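PDB 4B0N: polyketide Synthase III from Ectocarpus siliculosus, which probably transfers acyl groups as a type III polyketide synthase of the chalcone/stilbene synthase family, supplying phlorotannin monomer biosynthesis in a brown alga. Local coordinates for residues A94-F98 and P108-P112. Residues are numbered along the deposited sequence.
Sequences AVPDF and PLFYP. With ACD (arachidonic acid), chain D.
Two parts of one long irregular connection, a bend at 94-98 and a mostly extended run at 108-112 kinked at Phe110, are joined by a carboxylate that reads two successive backbone amides. Val95 is extended (phi/psi -110/139); Pro96, Asp97 and Phe98 then curl with psi near -10°, the proline ring suiting the tight bend with its fixed phi. The backbones come nearest where the CA atoms of Asp97 and Leu109 lie 5.3 Å apart. From there the m rotamer of Asp97 (chi1 -67°) reaches the peptides: Phe110 N donates to Asp97 OD1 at 2.7 Å and Tyr111 N to Asp97 OD2 at 2.8 Å. Aspartate suits the place because its carboxylate has an oxygen for each amide; the helix-like phi/psi of Phe110 (-71/-51) helps turn both N-H groups the same way.

Mostly apolar contacts flank this polar centre. Val95 CG1 pushes against Phe110 CB (3.3 Å), while the puckered Pro96 ring lodges with its CG 3.3 Å from Pro108 O and 4.2 Å from Leu109 CD1. Tyr111 (m, -59°) covers the flank opposite Pro96, its CB 3.4 Å from Asp97 OD2 and its CE2 4.1 Å from Phe98 CZ. Phe98, also m, belongs to the arachidonic acid pocket: CZ lies 3.6 Å from ACD C17, and C18 lies over one ring face. The bend thus places a pocket-wall residue beside the fatty tail.

The contact lies in the N-terminal thiolase-type domain, in the loop that follows strand 90-93 and precedes helix 121-146. Tyr111 OH hydrogen-bonds to Ser225 O, beyond strand 215-223, and the Phe110 ring packs on Val123, Arg124 and Lys127 of helix 121-146.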
loop_
_atom_site.group_PDB
_atom_site.type_symbol
_atom_site.label_atom_id
_atom_site.label_comp_id
_atom_site.label_asym_id
_atom_site.label_seq_id
_atom_site.Cartn_x
_atom_site.Cartn_y
_atom_site.Cartn_z
ATOM N N ALA A 94 -4.828 -18.598 12.928
ATOM C CA ALA A 94 -6.041 -17.924 13.403
ATOM C C ALA A 94 -7.283 -18.810 13.298
ATOM O O ALA A 94 -8.313 -18.526 13.912
ATOM C CB ALA A 94 -6.253 -16.621 12.644
ATOM N N VAL A 95 -7.175 -19.881 12.519
ATOM C CA VAL A 95 -8.296 -20.782 12.274
ATOM C C VAL A 95 -8.053 -22.128 12.964
ATOM O O VAL A 95 -6.929 -22.639 12.943
ATOM C CB VAL A 95 -8.539 -21.004 10.764
ATOM C CG1 VAL A 95 -10.025 -21.088 10.489
ATOM C CG2 VAL A 95 -7.946 -19.877 9.933
ATOM N N PRO A 96 -9.104 -22.704 13.584
ATOM C CA PRO A 96 -8.955 -23.990 14.278
ATOM C C PRO A 96 -8.833 -25.214 13.362
ATOM O O PRO A 96 -8.567 -26.310 13.851
ATOM C CB PRO A 96 -10.235 -24.086 15.119
ATOM C CG PRO A 96 -11.227 -23.246 14.396
ATOM C CD PRO A 96 -10.439 -22.114 13.809
ATOM N N ASP A 97 -9.007 -25.024 12.054
ATOM C CA ASP A 97 -9.011 -26.128 11.083
ATOM C C ASP A 97 -7.771 -27.032 11.106
ATOM O O ASP A 97 -7.775 -28.107 10.498
ATOM C CB ASP A 97 -9.233 -25.593 9.665
ATOM C CG ASP A 97 -10.609 -25.004 9.477
ATOM O OD1 ASP A 97 -10.951 -24.058 10.207
ATOM O OD2 ASP A 97 -11.355 -25.494 8.609
ATOM N N PHE A 98 -6.721 -26.601 11.800
ATOM C CA PHE A 98 -5.485 -27.379 11.885
ATOM C C PHE A 98 -5.263 -27.974 13.275
ATOM O O PHE A 98 -4.390 -28.826 13.468
ATOM C CB PHE A 98 -4.291 -26.533 11.438
ATOM C CG PHE A 98 -4.487 -25.882 10.100
ATOM C CD1 PHE A 98 -4.521 -26.646 8.937
ATOM C CD2 PHE A 98 -4.652 -24.504 10.001
ATOM C CE1 PHE A 98 -4.710 -26.049 7.700
ATOM C CE2 PHE A 98 -4.839 -23.899 8.766
ATOM C CZ PHE A 98 -4.870 -24.673 7.614
ATOM N N PRO A 108 -15.893 -21.563 14.755
ATOM C CA PRO A 108 -16.163 -22.624 13.786
ATOM C C PRO A 108 -14.971 -23.006 12.905
ATOM O O PRO A 108 -13.990 -22.268 12.817
ATOM C CB PRO A 108 -17.276 -22.025 12.924
ATOM C CG PRO A 108 -17.027 -20.556 12.968
ATOM C CD PRO A 108 -16.444 -20.265 14.322
ATOM N N LEU A 109 -15.073 -24.165 12.267
ATOM C CA LEU A 109 -14.112 -24.593 11.261
ATOM C C LEU A 109 -14.394 -23.851 9.958
ATOM O O LEU A 109 -15.495 -23.933 9.413
ATOM C CB LEU A 109 -14.202 -26.108 11.051
ATOM C CG LEU A 109 -13.347 -27.066 11.896
ATOM C CD1 LEU A 109 -13.357 -26.758 13.391
ATOM C CD2 LEU A 109 -13.793 -28.500 11.642
ATOM N N PHE A 110 -13.391 -23.125 9.473
ATOM C CA PHE A 110 -13.541 -22.257 8.308
ATOM C C PHE A 110 -13.695 -23.023 6.994
ATOM O O PHE A 110 -14.630 -22.767 6.233
ATOM C CB PHE A 110 -12.359 -21.279 8.234
ATOM C CG PHE A 110 -12.419 -20.315 7.079
ATOM C CD1 PHE A 110 -13.519 -19.477 6.900
ATOM C CD2 PHE A 110 -11.357 -20.225 6.184
ATOM C CE1 PHE A 110 -13.566 -18.587 5.839
ATOM C CE2 PHE A 110 -11.396 -19.335 5.124
ATOM C CZ PHE A 110 -12.501 -18.512 4.954
ATOM N N TYR A 111 -12.783 -23.960 6.743
ATOM C CA TYR A 111 -12.746 -24.698 5.480
ATOM C C TYR A 111 -13.833 -25.768 5.410
ATOM O O TYR A 111 -14.185 -26.351 6.437
ATOM C CB TYR A 111 -11.354 -25.296 5.252
ATOM C CG TYR A 111 -10.271 -24.241 5.216
ATOM C CD1 TYR A 111 -10.172 -23.355 4.140
ATOM C CD2 TYR A 111 -9.358 -24.110 6.264
ATOM C CE1 TYR A 111 -9.192 -22.376 4.103
ATOM C CE2 TYR A 111 -8.371 -23.134 6.233
ATOM C CZ TYR A 111 -8.296 -22.270 5.152
ATOM O OH TYR A 111 -7.327 -21.300 5.108
ATOM N N PRO A 112 -14.376 -26.021 4.199
ATOM C CA PRO A 112 -15.498 -26.951 4.035
ATOM C C PRO A 112 -15.173 -28.372 4.488
ATOM O O PRO A 112 -14.040 -28.836 4.316
ATOM C CB PRO A 112 -15.766 -26.923 2.523
ATOM C CG PRO A 112 -14.500 -26.430 1.915
ATOM C CD PRO A 112 -13.958 -25.447 2.907
HETATM C C1 ACD D . 7.445 -14.952 -0.070
HETATM C C2 ACD D . 6.411 -13.888 -0.369
HETATM C C3 ACD D . 5.161 -14.133 0.470
HETATM C C4 ACD D . 3.902 -13.741 -0.293
HETATM C C5 ACD D . 2.689 -14.368 0.351
HETATM C C6 ACD D . 1.476 -14.180 -0.163
HETATM C C7 ACD D . 0.279 -14.808 0.508
HETATM C C8 ACD D . 0.070 -16.234 0.058
HETATM C C9 ACD D . -0.545 -17.087 0.876
HETATM C C10 ACD D . -0.778 -18.519 0.455
HETATM C C11 ACD D . -0.047 -19.459 1.380
HETATM C C12 ACD D . -0.682 -20.499 1.914
HETATM C C13 ACD D . 0.066 -21.435 2.833
HETATM C C14 ACD D . -0.716 -21.677 4.103
HETATM C C15 ACD D . -0.140 -22.328 5.111
HETATM C C16 ACD D . -0.894 -22.589 6.393
HETATM C C17 ACD D . -1.583 -23.945 6.299
HETATM C C18 ACD D . -0.914 -25.002 7.170
HETATM C C19 ACD D . -0.875 -26.335 6.434
HETATM C C20 ACD D . -0.461 -27.459 7.356
HETATM O O1 ACD D . 8.628 -14.602 0.149
#